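Local coordinates for protein D-alanyl-lipoteichoic acid synthetase (Streptococcus pneumoniae, PDB 3BMA) that probably takes part in the D-alanylation of lipoteichoic acid, a step of cell wall biogenesis, as a membrane-associated member of the DltD family, at residues Q86-Q91 with Q123-D128; N114-A119 with L151-N156; T131-H136 with Y145-L150; T283-S286 with N291-F294. The protein carries 1 engineered substitution. All blocks are in the same frame, centred on the assembly; numbering follows the deposited sequence.

Contact 1 (Q86-Q91 with Q123-D128); sequences QYFGMQ and QYFNGD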
loop_
_atom_site.group_PDB
_atom_site.type_symbol
_atom_site.label_atom_id
_atom_site.label_comp_id
_atom_site.label_asym_id
_atom_site.label_seq_id
_atom_site.Cartn_x
_atom_site.Cartn_y
_atom_site.Cartn_z
ATOM N N GLN C 86 -1.285 -4.036 -32.133
ATOM C CA GLN C 86 -2.728 -4.268 -32.075
ATOM C C GLN C 86 -3.117 -4.991 -30.796
ATOM O O GLN C 86 -4.065 -4.590 -30.127
ATOM C CB GLN C 86 -3.238 -5.033 -33.310
ATOM C CG GLN C 86 -3.100 -4.300 -34.662
ATOM C CD GLN C 86 -3.949 -3.039 -34.794
ATOM O OE1 GLN C 86 -4.766 -2.718 -33.934
ATOM N NE2 GLN C 86 -3.749 -2.316 -35.889
ATOM N N TYR C 87 -2.362 -6.035 -30.452
ATOM C CA TYR C 87 -2.570 -6.781 -29.214
ATOM C C TYR C 87 -2.606 -5.881 -27.987
ATOM O O TYR C 87 -3.512 -5.994 -27.160
ATOM C CB TYR C 87 -1.500 -7.861 -29.029
ATOM C CG TYR C 87 -1.698 -8.680 -27.775
ATOM C CD1 TYR C 87 -2.739 -9.602 -27.685
ATOM C CD2 TYR C 87 -0.855 -8.527 -26.674
ATOM C CE1 TYR C 87 -2.931 -10.358 -26.543
ATOM C CE2 TYR C 87 -1.048 -9.274 -25.516
ATOM C CZ TYR C 87 -2.087 -10.189 -25.462
ATOM O OH TYR C 87 -2.289 -10.944 -24.330
ATOM N N PHE C 88 -1.628 -4.985 -27.882
ATOM C CA PHE C 88 -1.533 -4.083 -26.737
ATOM C C PHE C 88 -2.639 -3.032 -26.729
ATOM O O PHE C 88 -3.156 -2.681 -25.670
ATOM C CB PHE C 88 -0.142 -3.446 -26.657
ATOM C CG PHE C 88 0.928 -4.404 -26.211
ATOM C CD1 PHE C 88 0.813 -5.075 -24.999
ATOM C CD2 PHE C 88 2.049 -4.635 -26.997
ATOM C CE1 PHE C 88 1.787 -5.971 -24.591
ATOM C CE2 PHE C 88 3.029 -5.523 -26.589
ATOM C CZ PHE C 88 2.897 -6.190 -25.385
ATOM N N GLY C 89 -3.010 -2.554 -27.913
ATOM C CA GLY C 89 -4.146 -1.642 -28.064
ATOM C C GLY C 89 -5.468 -2.259 -27.639
ATOM O O GLY C 89 -6.330 -1.559 -27.105
ATOM N N MET C 90 -5.622 -3.567 -27.876
ATOM C CA MET C 90 -6.834 -4.322 -27.509
ATOM C C MET C 90 -7.044 -4.376 -25.998
ATOM O O MET C 90 -8.180 -4.335 -25.540
ATOM C CB MET C 90 -6.796 -5.754 -28.065
ATOM C CG MET C 90 -7.044 -5.890 -29.568
ATOM S SD MET C 90 -6.879 -7.590 -30.185
ATOM C CE MET C 90 -6.365 -7.249 -31.857
ATOM N N GLN C 91 -5.943 -4.446 -25.241
ATOM C CA GLN C 91 -5.955 -4.513 -23.767
ATOM C C GLN C 91 -6.680 -3.341 -23.093
ATOM O O GLN C 91 -7.105 -3.450 -21.945
ATOM C CB GLN C 91 -4.524 -4.608 -23.214
ATOM C CG GLN C 91 -3.650 -5.714 -23.814
ATOM C CD GLN C 91 -4.255 -7.098 -23.681
ATOM O OE1 GLN C 91 -4.690 -7.503 -22.603
ATOM N NE2 GLN C 91 -4.289 -7.831 -24.786
ATOM N N GLN C 123 5.641 4.741 -30.950
ATOM C CA GLN C 123 4.671 5.806 -31.098
ATOM C C GLN C 123 3.270 5.409 -30.642
ATOM O O GLN C 123 2.501 6.263 -30.203
ATOM C CB GLN C 123 4.643 6.287 -32.549
ATOM C CG GLN C 123 5.985 6.817 -33.047
ATOM C CD GLN C 123 5.932 7.299 -34.489
ATOM O OE1 GLN C 123 5.090 8.124 -34.854
ATOM N NE2 GLN C 123 6.839 6.787 -35.315
ATOM N N TYR C 124 2.948 4.119 -30.728
ATOM C CA TYR C 124 1.573 3.662 -30.506
ATOM C C TYR C 124 1.384 2.905 -29.186
ATOM O O TYR C 124 0.264 2.547 -28.820
ATOM C CB TYR C 124 1.071 2.834 -31.702
ATOM C CG TYR C 124 1.494 3.367 -33.064
ATOM C CD1 TYR C 124 1.221 4.685 -33.444
ATOM C CD2 TYR C 124 2.155 2.546 -33.977
ATOM C CE1 TYR C 124 1.617 5.173 -34.682
ATOM C CE2 TYR C 124 2.547 3.021 -35.223
ATOM C CZ TYR C 124 2.280 4.337 -35.568
ATOM O OH TYR C 124 2.666 4.817 -36.803
ATOM N N PHE C 125 2.484 2.673 -28.474
ATOM C CA PHE C 125 2.446 2.036 -27.163
ATOM C C PHE C 125 2.599 3.103 -26.078
ATOM O O PHE C 125 3.631 3.780 -26.004
ATOM C CB PHE C 125 3.555 0.984 -27.064
ATOM C CG PHE C 125 3.523 0.166 -25.798
ATOM C CD1 PHE C 125 2.606 -0.863 -25.640
ATOM C CD2 PHE C 125 4.428 0.411 -24.777
ATOM C CE1 PHE C 125 2.578 -1.624 -24.480
ATOM C CE2 PHE C 125 4.414 -0.347 -23.612
ATOM C CZ PHE C 125 3.485 -1.367 -23.462
ATOM N N ASN C 126 1.565 3.270 -25.256
ATOM C CA ASN C 126 1.637 4.172 -24.108
ATOM C C ASN C 126 1.668 3.406 -22.782
ATOM O O ASN C 126 1.611 2.177 -22.781
ATOM C CB ASN C 126 0.509 5.223 -24.141
ATOM C CG ASN C 126 -0.888 4.618 -24.042
ATOM O OD1 ASN C 126 -1.062 3.436 -23.747
ATOM N ND2 ASN C 126 -1.898 5.448 -24.276
ATOM N N GLY C 127 1.741 4.141 -21.672
ATOM C CA GLY C 127 1.725 3.558 -20.328
ATOM C C GLY C 127 0.403 2.957 -19.895
ATOM O O GLY C 127 0.364 2.085 -19.025
ATOM N N ASP C 128 -0.685 3.428 -20.499
ATOM C CA ASP C 128 -2.012 2.869 -20.243
ATOM C C ASP C 128 -2.116 1.454 -20.809
ATOM O O ASP C 128 -2.772 0.604 -20.214
ATOM C CB ASP C 128 -3.109 3.784 -20.810
ATOM C CG ASP C 128 -4.511 3.282 -20.512
ATOM O OD1 ASP C 128 -4.754 2.702 -19.428
ATOM O OD2 ASP C 128 -5.381 3.472 -21.376
#
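F88 and F125 carry this contact between them. Their rings form a T-shaped (edge-to-face) pair. The edge of F125 points at a face of F88, with the ring centroids 5.1 Å apart and the planes at 69°. F125 CE1 makes the closest approach, 3.7 Å from F88 CG. It lies over the CB side of the F88 ring, toward the rim and not over the centre. The next atom of the same edge, F125 CD1, is 3.9 Å from F88 CB. The opposite face of F88 is met by CD2 of its neighbour Y87, so an aromatic side chain lies on each face, both toward the rim. F125 reaches across because its CG is anti to the backbone N (chi1 -174°).

No hydrogen bond joins the two segments. Within 86-91, Q91 folds back along its helix, and Q91 NE2 donates to Y87 O at 3.1 Å with an N-H...O angle of 157°. The donor sits above the carbonyl plane. The same NE2 lies over a face of the Y87 ring. N126 is the N-cap of helix 127-136, and its OD1 accepts from the backbone N of Q129.

Further aromatic packing surrounds the pair. F133 meets F88 edge-to-face, F121 lies against F125, and L150 touches both rings. D128 forms a salt bridge with R29.

The contact joins helix 83-90 to the short link between helices 118-124 and 127-136. Its attraction is apolar and aromatic, with the C-H edge of one buried ring set against the pi face of the other.

Contact 2 (N114-A119 with L151-N156); sequences NGYDPA and LQQFPN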
loop_
_atom_site.group_PDB
_atom_site.type_symbol
_atom_site.label_atom_id
_atom_site.label_comp_id
_atom_site.label_asym_id
_atom_site.label_seq_id
_atom_site.Cartn_x
_atom_site.Cartn_y
_atom_site.Cartn_z
ATOM N N ASN C 114 12.966 -9.606 -39.892
ATOM C CA ASN C 114 13.164 -8.835 -38.669
ATOM C C ASN C 114 11.847 -8.438 -38.001
ATOM O O ASN C 114 11.828 -8.062 -36.830
ATOM C CB ASN C 114 14.033 -7.608 -38.954
ATOM C CG ASN C 114 15.423 -7.984 -39.451
ATOM O OD1 ASN C 114 16.031 -8.942 -38.962
ATOM N ND2 ASN C 114 15.931 -7.233 -40.428
ATOM N N GLY C 115 10.753 -8.542 -38.751
ATOM C CA GLY C 115 9.425 -8.247 -38.228
ATOM C C GLY C 115 9.135 -6.761 -38.210
ATOM O O GLY C 115 9.555 -6.034 -39.113
ATOM N N TYR C 116 8.414 -6.316 -37.179
ATOM C CA TYR C 116 7.954 -4.927 -37.090
ATOM C C TYR C 116 9.106 -3.957 -36.810
ATOM O O TYR C 116 10.139 -4.341 -36.250
ATOM C CB TYR C 116 6.840 -4.773 -36.032
ATOM C CG TYR C 116 7.338 -4.801 -34.600
ATOM C CD1 TYR C 116 7.440 -5.999 -33.898
ATOM C CD2 TYR C 116 7.722 -3.628 -33.952
ATOM C CE1 TYR C 116 7.914 -6.026 -32.593
ATOM C CE2 TYR C 116 8.199 -3.654 -32.660
ATOM C CZ TYR C 116 8.289 -4.849 -31.981
ATOM O OH TYR C 116 8.755 -4.864 -30.687
ATOM N N ASP C 117 8.887 -2.702 -37.195
ATOM C CA ASP C 117 9.823 -1.603 -36.999
ATOM C C ASP C 117 9.681 -1.043 -35.583
ATOM O O ASP C 117 8.633 -0.480 -35.247
ATOM C CB ASP C 117 9.530 -0.514 -38.043
ATOM C CG ASP C 117 10.485 0.669 -37.973
ATOM O OD1 ASP C 117 11.621 0.534 -37.472
ATOM O OD2 ASP C 117 10.084 1.751 -38.450
ATOM N N PRO C 118 10.739 -1.190 -34.752
ATOM C CA PRO C 118 10.753 -0.724 -33.361
ATOM C C PRO C 118 10.515 0.781 -33.200
ATOM O O PRO C 118 9.923 1.195 -32.210
ATOM C CB PRO C 118 12.162 -1.089 -32.885
ATOM C CG PRO C 118 12.582 -2.206 -33.777
ATOM C CD PRO C 118 12.017 -1.832 -35.109
ATOM N N ALA C 119 10.968 1.576 -34.167
ATOM C CA ALA C 119 10.733 3.020 -34.177
ATOM C C ALA C 119 9.261 3.363 -34.379
ATOM O O ALA C 119 8.782 4.371 -33.864
ATOM C CB ALA C 119 11.594 3.697 -35.252
ATOM N N LEU C 151 10.408 -6.615 -23.593
ATOM C CA LEU C 151 11.788 -6.452 -23.128
ATOM C C LEU C 151 12.809 -6.437 -24.267
ATOM O O LEU C 151 13.922 -5.945 -24.095
ATOM C CB LEU C 151 12.146 -7.534 -22.108
ATOM C CG LEU C 151 11.474 -7.439 -20.734
ATOM C CD1 LEU C 151 11.486 -8.782 -20.043
ATOM C CD2 LEU C 151 12.125 -6.377 -19.855
ATOM N N GLN C 152 12.435 -6.993 -25.419
ATOM C CA GLN C 152 13.239 -6.871 -26.629
ATOM C C GLN C 152 13.119 -5.453 -27.182
ATOM O O GLN C 152 14.105 -4.871 -27.635
ATOM C CB GLN C 152 12.791 -7.882 -27.683
ATOM C CG GLN C 152 13.350 -9.284 -27.497
ATOM C CD GLN C 152 12.671 -10.318 -28.382
ATOM O OE1 GLN C 152 11.998 -9.980 -29.356
ATOM N NE2 GLN C 152 12.844 -11.590 -28.039
ATOM N N GLN C 153 11.901 -4.912 -27.129
ATOM C CA GLN C 153 11.585 -3.573 -27.627
ATOM C C GLN C 153 12.134 -2.493 -26.704
ATOM O O GLN C 153 12.855 -1.602 -27.145
ATOM C CB GLN C 153 10.067 -3.417 -27.776
ATOM C CG GLN C 153 9.588 -2.001 -28.069
ATOM C CD GLN C 153 9.819 -1.575 -29.499
ATOM O OE1 GLN C 153 9.859 -2.400 -30.406
ATOM N NE2 GLN C 153 9.971 -0.282 -29.709
ATOM N N PHE C 154 11.767 -2.571 -25.427
ATOM C CA PHE C 154 12.256 -1.643 -24.415
ATOM C C PHE C 154 13.020 -2.417 -23.344
ATOM O O PHE C 154 12.413 -2.863 -22.366
ATOM C CB PHE C 154 11.104 -0.910 -23.729
ATOM C CG PHE C 154 10.118 -0.256 -24.660
ATOM C CD1 PHE C 154 8.789 -0.673 -24.678
ATOM C CD2 PHE C 154 10.496 0.805 -25.474
ATOM C CE1 PHE C 154 7.861 -0.060 -25.507
ATOM C CE2 PHE C 154 9.570 1.424 -26.312
ATOM C CZ PHE C 154 8.254 0.992 -26.328
ATOM N N PRO C 155 14.350 -2.568 -23.507
ATOM C CA PRO C 155 15.173 -3.259 -22.501
ATOM C C PRO C 155 15.096 -2.622 -21.108
ATOM O O PRO C 155 15.157 -3.332 -20.102
ATOM C CB PRO C 155 16.590 -3.154 -23.072
ATOM C CG PRO C 155 16.396 -2.950 -24.535
ATOM C CD PRO C 155 15.161 -2.111 -24.650
ATOM N N ASN C 156 14.951 -1.298 -21.061
ATOM C CA ASN C 156 14.709 -0.583 -19.811
ATOM C C ASN C 156 13.285 -0.023 -19.741
ATOM O O ASN C 156 13.086 1.187 -19.624
ATOM C CB ASN C 156 15.750 0.525 -19.609
ATOM C CG ASN C 156 17.100 -0.011 -19.166
ATOM O OD1 ASN C 156 17.191 -1.055 -18.518
ATOM N ND2 ASN C 156 18.158 0.714 -19.505
#
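Y116 and Q153 meet obliquely, ring edge against amide. The phenol ring and the Q153 amide are 28° apart, so the two flat groups are turned only modestly against each other. Q153 OE1 lies at the edge of the Y116 ring, near its plane, on the CE2 side of the hydroxyl. Y116 OH donates to Q153 OE1 at 2.7 Å. The hydroxyl is somewhat tilted from the carbonyl plane.

The other end of the same amide turns to the backbone. Q153 NE2 donates to P118 O at 2.9 Å, with an N-H...O angle of 158°. P118 O lies close to the amide plane of Q153. The pyrrolidine ring of P118 packs beside the amide, with P118 CB 3.6 Å from Q153 OE1.

The glutamine chain is bent to make this possible. CG is anti to the backbone N, and the turn at chi2 (76°) swings the amide across to the 114-119 segment. Q153 CG rests over the centre of the F154 ring, 3.5 Å above its plane. F121 touches Y116 and Q153, and F154 also packs on F193 and F197 of the second subunit.

The contact ties the start of helix 118-124, where D117 is the N-cap, to the C-terminal end of helix 141-153. One amide serves as both acceptor and donor. Its two bonds fix the rotation of the group and assign its oxygen and nitrogen ends. This is a polar bridge at the protein surface, made without any charged side chain.

Contact 3 (T131-H136 with Y145-L150); sequences TSFLKH and YAATRL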
loop_
_atom_site.group_PDB
_atom_site.type_symbol
_atom_site.label_atom_id
_atom_site.label_comp_id
_atom_site.label_asym_id
_atom_site.label_seq_id
_atom_site.Cartn_x
_atom_site.Cartn_y
_atom_site.Cartn_z
ATOM N N THR C 131 -0.002 -0.980 -18.354
ATOM C CA THR C 131 -0.730 -1.342 -17.133
ATOM C C THR C 131 -1.968 -2.202 -17.397
ATOM O O THR C 131 -2.306 -3.055 -16.576
ATOM C CB THR C 131 -1.106 -0.105 -16.288
ATOM O OG1 THR C 131 -1.622 0.932 -17.133
ATOM C CG2 THR C 131 0.101 0.414 -15.527
ATOM N N SER C 132 -2.622 -1.974 -18.541
ATOM C CA SER C 132 -3.742 -2.806 -19.010
ATOM C C SER C 132 -3.296 -4.227 -19.324
ATOM O O SER C 132 -4.020 -5.188 -19.046
ATOM C CB SER C 132 -4.371 -2.213 -20.268
ATOM O OG SER C 132 -4.913 -0.936 -20.008
ATOM N N PHE C 133 -2.111 -4.344 -19.919
ATOM C CA PHE C 133 -1.496 -5.640 -20.187
ATOM C C PHE C 133 -1.223 -6.403 -18.892
ATOM O O PHE C 133 -1.578 -7.572 -18.783
ATOM C CB PHE C 133 -0.213 -5.473 -21.015
ATOM C CG PHE C 133 0.649 -6.708 -21.070
ATOM C CD1 PHE C 133 1.901 -6.723 -20.457
ATOM C CD2 PHE C 133 0.217 -7.852 -21.740
ATOM C CE1 PHE C 133 2.698 -7.857 -20.503
ATOM C CE2 PHE C 133 1.012 -8.992 -21.790
ATOM C CZ PHE C 133 2.253 -8.994 -21.171
ATOM N N LEU C 134 -0.617 -5.735 -17.913
ATOM C CA LEU C 134 -0.268 -6.367 -16.631
ATOM C C LEU C 134 -1.498 -6.698 -15.783
ATOM O O LEU C 134 -1.467 -7.637 -14.991
ATOM C CB LEU C 134 0.704 -5.491 -15.829
ATOM C CG LEU C 134 2.089 -5.156 -16.400
ATOM C CD1 LEU C 134 2.706 -3.983 -15.656
ATOM C CD2 LEU C 134 3.022 -6.354 -16.356
ATOM N N LYS C 135 -2.573 -5.928 -15.950
ATOM C CA LYS C 135 -3.822 -6.187 -15.238
ATOM C C LYS C 135 -4.567 -7.391 -15.813
ATOM O O LYS C 135 -5.064 -8.237 -15.063
ATOM C CB LYS C 135 -4.732 -4.954 -15.261
ATOM C CG LYS C 135 -5.911 -5.041 -14.299
ATOM C CD LYS C 135 -7.011 -4.066 -14.686
ATOM C CE LYS C 135 -8.297 -4.357 -13.927
ATOM N NZ LYS C 135 -9.384 -3.397 -14.273
ATOM N N HIS C 136 -4.637 -7.465 -17.141
ATOM C CA HIS C 136 -5.471 -8.463 -17.816
ATOM C C HIS C 136 -4.746 -9.738 -18.225
ATOM O O HIS C 136 -5.369 -10.640 -18.784
ATOM C CB HIS C 136 -6.170 -7.846 -19.029
ATOM C CG HIS C 136 -7.154 -6.782 -18.666
ATOM N ND1 HIS C 136 -6.903 -5.442 -18.858
ATOM C CD2 HIS C 136 -8.376 -6.858 -18.088
ATOM C CE1 HIS C 136 -7.932 -4.738 -18.425
ATOM N NE2 HIS C 136 -8.841 -5.573 -17.956
ATOM N N TYR C 145 4.977 -14.648 -23.702
ATOM C CA TYR C 145 5.527 -14.263 -24.996
ATOM C C TYR C 145 5.525 -12.743 -25.193
ATOM O O TYR C 145 6.510 -12.175 -25.674
ATOM C CB TYR C 145 4.806 -14.976 -26.163
ATOM C CG TYR C 145 5.286 -14.485 -27.510
ATOM C CD1 TYR C 145 6.512 -14.900 -28.027
ATOM C CD2 TYR C 145 4.538 -13.564 -28.243
ATOM C CE1 TYR C 145 6.967 -14.425 -29.246
ATOM C CE2 TYR C 145 4.984 -13.085 -29.459
ATOM C CZ TYR C 145 6.197 -13.514 -29.952
ATOM O OH TYR C 145 6.643 -13.025 -31.158
ATOM N N ALA C 146 4.422 -12.095 -24.826
ATOM C CA ALA C 146 4.261 -10.651 -25.027
ATOM C C ALA C 146 5.181 -9.830 -24.128
ATOM O O ALA C 146 5.608 -8.737 -24.508
ATOM C CB ALA C 146 2.807 -10.241 -24.821
ATOM N N ALA C 147 5.475 -10.363 -22.940
ATOM C CA ALA C 147 6.432 -9.751 -22.021
ATOM C C ALA C 147 7.832 -9.811 -22.598
ATOM O O ALA C 147 8.596 -8.852 -22.480
ATOM C CB ALA C 147 6.394 -10.445 -20.672
ATOM N N THR C 148 8.153 -10.951 -23.212
ATOM C CA THR C 148 9.440 -11.185 -23.866
ATOM C C THR C 148 9.643 -10.194 -25.007
ATOM O O THR C 148 10.711 -9.598 -25.130
ATOM C CB THR C 148 9.535 -12.634 -24.397
ATOM O OG1 THR C 148 9.241 -13.551 -23.336
ATOM C CG2 THR C 148 10.922 -12.939 -24.952
ATOM N N ARG C 149 8.604 -10.005 -25.819
ATOM C CA ARG C 149 8.649 -9.048 -26.922
ATOM C C ARG C 149 8.788 -7.607 -26.446
ATOM O O ARG C 149 9.409 -6.795 -27.127
ATOM C CB ARG C 149 7.421 -9.191 -27.820
ATOM C CG ARG C 149 7.384 -10.488 -28.594
ATOM C CD ARG C 149 8.447 -10.530 -29.672
ATOM N NE ARG C 149 7.963 -9.987 -30.935
ATOM C CZ ARG C 149 8.749 -9.658 -31.954
ATOM N NH1 ARG C 149 10.064 -9.809 -31.861
ATOM N NH2 ARG C 149 8.221 -9.178 -33.070
ATOM N N LEU C 150 8.220 -7.304 -25.277
ATOM C CA LEU C 150 8.329 -5.971 -24.677
ATOM C C LEU C 150 9.746 -5.642 -24.216
ATOM O O LEU C 150 10.229 -4.534 -24.440
ATOM C CB LEU C 150 7.345 -5.802 -23.517
ATOM C CG LEU C 150 6.058 -5.019 -23.779
ATOM C CD1 LEU C 150 5.250 -4.939 -22.500
ATOM C CD2 LEU C 150 6.347 -3.627 -24.304
#
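The F133 ring is the flat group that meets the other helix. A146, A147 and L150 approach it obliquely, neither squarely over a face nor squarely at an edge. A146 CB comes closest, 3.7 Å from F133 CE2. F133 CZ lies 3.9 Å from the backbone N of A147. L150 CD1 is 4.3 Å from F133 CD1, at the other end of the ring, and all three partners lie on the same side of its plane. The ring thus rests on three residues that face it along one side of helix 141-153. Two other rings are covered from within their own helices. K135 CD lies over a face of the H136 imidazole, and R149 CG lies over a face of Y145.

F133 CG is anti to the backbone N (chi1 167°), which carries the ring toward helix 141-153. The small alanines let it come close to the opposing backbone. The short helix axes still stay 11.9 Å apart at closest approach, with the ring bridging the distance. They run nearly antiparallel, at 154°.

Within the first helix, H136 ND1 donates to S132 O at 2.9 Å. The backbone N of H136 also donates to S132 O, from the opposite face of the carbonyl plane.

Helices 127-136 and 141-153 form a helical hairpin closed by a short connection. A146 touches Y87 of helix 83-90, and F133 touches L166 of helix 160-167. Helix 141-153 also meets helix 274-287, where R149 forms a salt bridge with D277 and Y145 OH bonds to the same aspartate.

Contact 4 (T283-S286 with N291-F294); sequences TQFS and NPIF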
loop_
_atom_site.group_PDB
_atom_site.type_symbol
_atom_site.label_atom_id
_atom_site.label_comp_id
_atom_site.label_asym_id
_atom_site.label_seq_id
_atom_site.Cartn_x
_atom_site.Cartn_y
_atom_site.Cartn_z
ATOM N N THR C 283 -5.314 -15.406 -30.014
ATOM C CA THR C 283 -5.608 -15.822 -28.638
ATOM C C THR C 283 -6.579 -14.860 -27.964
ATOM O O THR C 283 -7.523 -15.294 -27.297
ATOM C CB THR C 283 -4.320 -15.935 -27.790
ATOM O OG1 THR C 283 -3.380 -16.776 -28.466
ATOM C CG2 THR C 283 -4.613 -16.528 -26.422
ATOM N N GLN C 284 -6.356 -13.560 -28.158
ATOM C CA GLN C 284 -7.251 -12.539 -27.620
ATOM C C GLN C 284 -8.640 -12.624 -28.254
ATOM O O GLN C 284 -9.650 -12.462 -27.567
ATOM C CB GLN C 284 -6.663 -11.134 -27.791
ATOM C CG GLN C 284 -7.312 -10.093 -26.882
ATOM C CD GLN C 284 -7.331 -10.529 -25.424
ATOM O OE1 GLN C 284 -6.281 -10.726 -24.807
ATOM N NE2 GLN C 284 -8.525 -10.685 -24.869
ATOM N N PHE C 285 -8.674 -12.905 -29.556
ATOM C CA PHE C 285 -9.925 -13.117 -30.288
ATOM C C PHE C 285 -10.712 -14.320 -29.759
ATOM O O PHE C 285 -11.941 -14.295 -29.718
ATOM C CB PHE C 285 -9.654 -13.288 -31.789
ATOM C CG PHE C 285 -9.352 -11.999 -32.519
ATOM C CD1 PHE C 285 -9.439 -10.759 -31.876
ATOM C CD2 PHE C 285 -9.018 -12.024 -33.870
ATOM C CE1 PHE C 285 -9.183 -9.577 -32.567
ATOM C CE2 PHE C 285 -8.760 -10.844 -34.569
ATOM C CZ PHE C 285 -8.836 -9.621 -33.916
ATOM N N SER C 286 -9.992 -15.361 -29.350
ATOM C CA SER C 286 -10.599 -16.560 -28.785
ATOM C C SER C 286 -11.139 -16.328 -27.375
ATOM O O SER C 286 -12.242 -16.773 -27.050
ATOM C CB SER C 286 -9.593 -17.715 -28.793
ATOM O OG SER C 286 -10.127 -18.882 -28.189
ATOM N N ASN C 291 -15.629 -12.332 -33.551
ATOM C CA ASN C 291 -15.770 -12.959 -34.860
ATOM C C ASN C 291 -15.136 -12.064 -35.919
ATOM O O ASN C 291 -15.785 -11.163 -36.448
ATOM C CB ASN C 291 -17.247 -13.230 -35.172
ATOM C CG ASN C 291 -17.447 -14.084 -36.417
ATOM O OD1 ASN C 291 -16.535 -14.779 -36.879
ATOM N ND2 ASN C 291 -18.657 -14.041 -36.962
ATOM N N PRO C 292 -13.852 -12.307 -36.222
ATOM C CA PRO C 292 -13.108 -11.479 -37.153
ATOM C C PRO C 292 -13.245 -11.920 -38.604
ATOM O O PRO C 292 -13.372 -13.116 -38.888
ATOM C CB PRO C 292 -11.661 -11.680 -36.698
ATOM C CG PRO C 292 -11.642 -13.033 -36.092
ATOM C CD PRO C 292 -13.021 -13.395 -35.676
ATOM N N ILE C 293 -13.234 -10.950 -39.514
ATOM C CA ILE C 293 -12.963 -11.246 -40.916
ATOM C C ILE C 293 -11.559 -10.746 -41.257
ATOM O O ILE C 293 -11.242 -9.576 -41.056
ATOM C CB ILE C 293 -14.062 -10.716 -41.891
ATOM C CG1 ILE C 293 -13.769 -11.169 -43.330
ATOM C CG2 ILE C 293 -14.245 -9.197 -41.787
ATOM C CD1 ILE C 293 -14.995 -11.216 -44.236
ATOM N N PHE C 294 -10.714 -11.655 -41.732
ATOM C CA PHE C 294 -9.340 -11.319 -42.103
ATOM C C PHE C 294 -9.209 -10.933 -43.573
ATOM O O PHE C 294 -9.847 -11.526 -44.447
ATOM C CB PHE C 294 -8.389 -12.464 -41.756
ATOM C CG PHE C 294 -8.385 -12.815 -40.294
ATOM C CD1 PHE C 294 -7.667 -12.044 -39.381
ATOM C CD2 PHE C 294 -9.123 -13.896 -39.823
ATOM C CE1 PHE C 294 -7.662 -12.355 -38.031
ATOM C CE2 PHE C 294 -9.129 -14.214 -38.469
ATOM C CZ PHE C 294 -8.397 -13.443 -37.573
#
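F285 of helix 274-287 faces P292 and F294 of strand 291-296, which follows after a short turn; the nearest CA atoms are those of F285 and N291, 7.4 Å apart. The side chains close the remaining distance.

P292 CG is 3.6 Å from F285 CD2, and P292 CB is 3.7 Å from F285 CE2. The pyrrolidine therefore lies along one C-C bond of the phenyl ring, through two adjoining atoms. It approaches obliquely, neither over the face nor at the edge. F294 comes from a different direction. Its CE1 lies at the edge of F285, near the ring plane, 3.9 Å from F285 CE2. F294 CG is anti to its own carbonyl carbon (chi1 -59°), which brings the ring back beside P292 so that both residues reach the same part of F285.

All three touching residues are buried, and no hydrogen bond crosses between the segments. I293, between P292 and F294 in the alternating strand, touches F367 of helix 355-369.

Strand 291-296 lies between strands 101-105 and 333-335 in the parallel five-stranded sheet. The strand order 2-1-3-4-5, with flanking helices, is consistent with the alpha/beta fold of the SGNH hydrolase clan, to which the DltD family belongs. I293 bonds through its backbone to V102 and Y104, and F294 to N332 and A334. V102 also touches F285 and P292. Helix 274-287 packs on the sheet through F285. M90 of helix 83-90 touches F285 as well, so this phenylalanine lies between the sheet and a second helix.

How the contacts relate
From the N terminus, helix 83-90 comes first and is joined in contact 1 to the link before helix 127-136, closing a loop that includes strand 101-105. Contact 2 opens at 114-119, inside that loop, and closes at 151-156 beyond it, so the two cross. Contact 3 is nested within contact 2 and closes the short hairpin of helices 127-136 and 141-153. Contacts 1 to 3 form one helical cluster: F125 touches F154, and Y116 packs on R149. Contact 4 follows in series and closes only the short turn 288-290 between helix 274-287 and strand 291-296. Y87 and Q91 lie against Q284, linking contacts 1 and 4, while contact 2 lies about 24 Å from contact 4 between centres.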